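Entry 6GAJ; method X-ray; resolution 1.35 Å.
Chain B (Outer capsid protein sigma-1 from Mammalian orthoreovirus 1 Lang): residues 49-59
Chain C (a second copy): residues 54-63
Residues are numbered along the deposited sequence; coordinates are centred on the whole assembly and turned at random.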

# COMPACT_ATOMS: atom_id res chain seq x y z
N ASN B 49 6.94 11.25 25.61
CA ASN B 49 7.83 11.50 24.46
C ASN B 49 7.83 10.31 23.48
O ASN B 49 7.76 10.51 22.24
CB ASN B 49 9.27 11.80 24.95
CG ASN B 49 10.21 11.92 23.81
OD1 ASN B 49 9.95 12.69 22.86
ND2 ASN B 49 11.23 11.09 23.78
N ARG B 50 7.79 9.09 24.02
CA ARG B 50 7.72 7.92 23.15
C ARG B 50 6.42 7.90 22.36
O ARG B 50 6.42 7.61 21.16
CB ARG B 50 7.86 6.61 23.94
CG ARG B 50 9.28 6.43 24.52
CD ARG B 50 9.48 5.00 25.00
NE ARG B 50 9.49 4.12 23.84
CZ ARG B 50 9.27 2.82 23.88
NH1 ARG B 50 9.17 2.19 25.05
NH2 ARG B 50 9.27 2.12 22.74
N LEU B 51 5.30 8.14 23.03
CA LEU B 51 4.00 8.10 22.39
C LEU B 51 3.89 9.19 21.33
O LEU B 51 3.28 8.94 20.28
CB LEU B 51 2.92 8.27 23.45
CG LEU B 51 2.72 7.07 24.38
CD1 LEU B 51 1.46 7.29 25.25
CD2 LEU B 51 2.48 5.76 23.62
N VAL B 52 4.47 10.40 21.56
CA VAL B 52 4.42 11.47 20.53
C VAL B 52 5.13 10.95 19.26
O VAL B 52 4.62 11.14 18.15
CB VAL B 52 5.14 12.75 21.05
CG1 VAL B 52 5.35 13.76 19.95
CG2 VAL B 52 4.37 13.38 22.21
N GLY B 53 6.26 10.29 19.39
CA GLY B 53 7.01 9.79 18.23
C GLY B 53 6.29 8.67 17.49
O GLY B 53 6.22 8.65 16.26
N ILE B 54 5.63 7.81 18.24
CA ILE B 54 4.86 6.72 17.62
C ILE B 54 3.63 7.31 16.88
O ILE B 54 3.36 6.93 15.74
CB ILE B 54 4.42 5.70 18.67
CG1 ILE B 54 5.68 4.95 19.19
CG2 ILE B 54 3.40 4.73 18.03
CD1 ILE B 54 5.49 4.24 20.53
N SER B 55 2.90 8.22 17.52
CA SER B 55 1.74 8.83 16.90
C SER B 55 2.16 9.56 15.61
O SER B 55 1.43 9.50 14.60
CB SER B 55 1.11 9.86 17.83
OG SER B 55 0.57 9.14 18.93
N SER B 56 3.30 10.22 15.60
CA SER B 56 3.80 10.92 14.42
C SER B 56 4.10 9.91 13.30
O SER B 56 3.70 10.11 12.13
CB SER B 56 5.08 11.68 14.77
OG SER B 56 5.70 12.22 13.60
N GLN B 57 4.69 8.77 13.63
CA GLN B 57 4.93 7.75 12.62
C GLN B 57 3.61 7.15 12.08
O GLN B 57 3.49 6.94 10.85
CB GLN B 57 5.79 6.62 13.20
CG GLN B 57 6.16 5.56 12.19
CD GLN B 57 7.13 4.53 12.69
OE1 GLN B 57 7.34 4.34 13.88
NE2 GLN B 57 7.68 3.77 11.78
N VAL B 58 2.62 6.93 12.93
CA VAL B 58 1.32 6.39 12.48
C VAL B 58 0.63 7.36 11.54
O VAL B 58 0.04 6.92 10.53
CB VAL B 58 0.46 6.01 13.69
CG1 VAL B 58 -0.92 5.57 13.20
CG2 VAL B 58 1.11 4.85 14.46
N THR B 59 0.70 8.69 11.84
CA THR B 59 0.09 9.69 10.96
C THR B 59 0.82 9.74 9.62
O THR B 59 0.13 9.83 8.58
CB THR B 59 0.14 11.04 11.65
OG1 THR B 59 -0.65 10.91 12.83
CG2 THR B 59 -0.40 12.15 10.74
N ILE C 54 3.46 -2.74 20.57
CA ILE C 54 2.95 -1.69 19.70
C ILE C 54 4.07 -1.26 18.75
O ILE C 54 3.83 -1.09 17.56
CB ILE C 54 2.50 -0.49 20.56
CG1 ILE C 54 1.24 -0.93 21.35
CG2 ILE C 54 2.37 0.82 19.71
CD1 ILE C 54 0.85 0.05 22.53
N SER C 55 5.31 -1.09 19.25
CA SER C 55 6.41 -0.69 18.35
C SER C 55 6.56 -1.75 17.26
O SER C 55 6.78 -1.42 16.12
CB SER C 55 7.71 -0.60 19.13
OG SER C 55 7.61 0.41 20.14
N SER C 56 6.48 -3.03 17.63
CA SER C 56 6.68 -4.12 16.68
C SER C 56 5.58 -4.07 15.62
O SER C 56 5.84 -4.22 14.43
CB SER C 56 6.65 -5.45 17.44
OG SER C 56 6.57 -6.55 16.54
N GLN C 57 4.32 -3.84 16.07
CA GLN C 57 3.20 -3.75 15.12
C GLN C 57 3.35 -2.52 14.18
O GLN C 57 3.04 -2.63 12.98
CB GLN C 57 1.88 -3.67 15.88
CG GLN C 57 1.44 -4.99 16.55
CD GLN C 57 1.17 -6.08 15.56
OE1 GLN C 57 0.36 -5.94 14.67
NE2 GLN C 57 1.87 -7.21 15.65
N VAL C 58 3.77 -1.37 14.68
CA VAL C 58 3.91 -0.19 13.84
C VAL C 58 5.02 -0.43 12.81
O VAL C 58 4.88 -0.02 11.65
CB VAL C 58 4.22 1.03 14.74
CG1 VAL C 58 4.58 2.26 13.88
CG2 VAL C 58 3.03 1.35 15.62
N THR C 59 6.13 -1.06 13.22
CA THR C 59 7.19 -1.35 12.29
C THR C 59 6.75 -2.34 11.25
O THR C 59 7.07 -2.16 10.05
CB THR C 59 8.43 -1.81 13.05
OG1 THR C 59 8.83 -0.75 13.92
CG2 THR C 59 9.61 -2.16 12.09
N GLN C 60 5.97 -3.36 11.63
CA GLN C 60 5.47 -4.34 10.64
C GLN C 60 4.59 -3.59 9.64
O GLN C 60 4.64 -3.85 8.42
CB GLN C 60 4.61 -5.43 11.27
CG GLN C 60 5.48 -6.42 12.04
CD GLN C 60 4.64 -7.42 12.78
OE1 GLN C 60 3.55 -7.84 12.32
NE2 GLN C 60 5.07 -7.76 14.00
N LEU C 61 3.70 -2.70 10.14
CA LEU C 61 2.83 -1.93 9.22
C LEU C 61 3.65 -1.07 8.29
O LEU C 61 3.42 -1.05 7.07
CB LEU C 61 1.86 -1.09 10.11
CG LEU C 61 0.90 -0.15 9.35
CD1 LEU C 61 -0.07 -0.94 8.58
CD2 LEU C 61 0.22 0.85 10.31
N SER C 62 4.69 -0.41 8.81
CA SER C 62 5.51 0.44 8.00
C SER C 62 6.18 -0.35 6.88
O SER C 62 6.21 0.08 5.72
CB SER C 62 6.56 1.11 8.88
OG SER C 62 7.33 1.95 8.05
N ASN C 63 6.64 -1.53 7.20
CA ASN C 63 7.33 -2.35 6.22
C ASN C 63 6.30 -2.84 5.18
O ASN C 63 6.61 -2.83 3.99
CB ASN C 63 7.98 -3.58 6.88
CG ASN C 63 8.79 -4.36 5.89
OD1 ASN C 63 9.70 -3.82 5.23
ND2 ASN C 63 8.50 -5.63 5.81
O HOH W 1 9.03 2.70 19.62
O HOH W 2 7.67 4.56 9.22

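Two near-parallel helices from copies of one capsid protein meet through a small apolar seam of isoleucine and valine, bordered on one side by polar side chains that cross the gap through water, with no direct hydrogen bond between the stretches. The axes come within 10.8 Å and cross at 23°, and the contact buries 311 Å² counted over both sides. Across the seam the CA of B:Val58 lies nearest that of C:Val58, whereas the residue nearest B:Ile54 by CA is C:Ser55.

The seam is built from branched side chains. B:Ile54, in the m,t rotamer with its CB directed toward the other helix, places its CG2 4.2 Å from CG2 of C:Val58 and 4.4 Å from CG2 of C:Ile54. One turn on, B:Val58 approaches sideways, yet its CG2 still lies 4.2 Å from CG2 of C:Val58. C:Val58 is thus the hub: its CB points toward chain B, it loses 69 Å² to the contact, more than any other residue here, and its CG2 packs against both B:Ile54 and B:Val58. C:Ile54 and both Val58 residues are buried in the assembly, while B:Ile54 stays partly exposed. Beta-branching sets a methyl close to the backbone, and the CG2 methyls of B:Ile54, C:Ile54, B:Val58 and C:Val58 make these apolar contacts.

B:Gln57 covers the flank of this seam. With chi1 and chi2 both t, its chain is extended, and B:Gln57 OE1 rests 3.5 Å from CG1 of C:Val58 while B:Gln57 NE2 reaches 4.1 Å from CB of C:Ser62. The aliphatic stem carries the amide across, where B:Gln57 NE2 donates to water 2 at 2.7 Å; the same water lies 2.9 Å from OG of C:Ser62, in a hydrogen bond that completes the bridge.

The other bridge lies toward the N-terminal end. B:Arg50 sends NH2 to within 3.5 Å of OG of C:Ser55, but the hydrogen-bonded link runs through water 1, which accepts from B:Arg50 NH2 at 3.2 Å and donates to C:Ser55 OG at 2.7 Å. C:Ser55 also borders the apolar seam, its OG 4.4 Å from CD1 of B:Ile54.

Positions out of reach follow a different rule. B:Gly53, B:Ser56 and C:Gln60 make no contact across the pair. C:Thr59, whose CB points away, binds its own helix instead, its OG1 donating to the backbone O of C:Ser55 at 3.1 Å. The pattern is compact: branched apolar residues in the seam, long or small polar ones beside them, with two waters bridging polar groups.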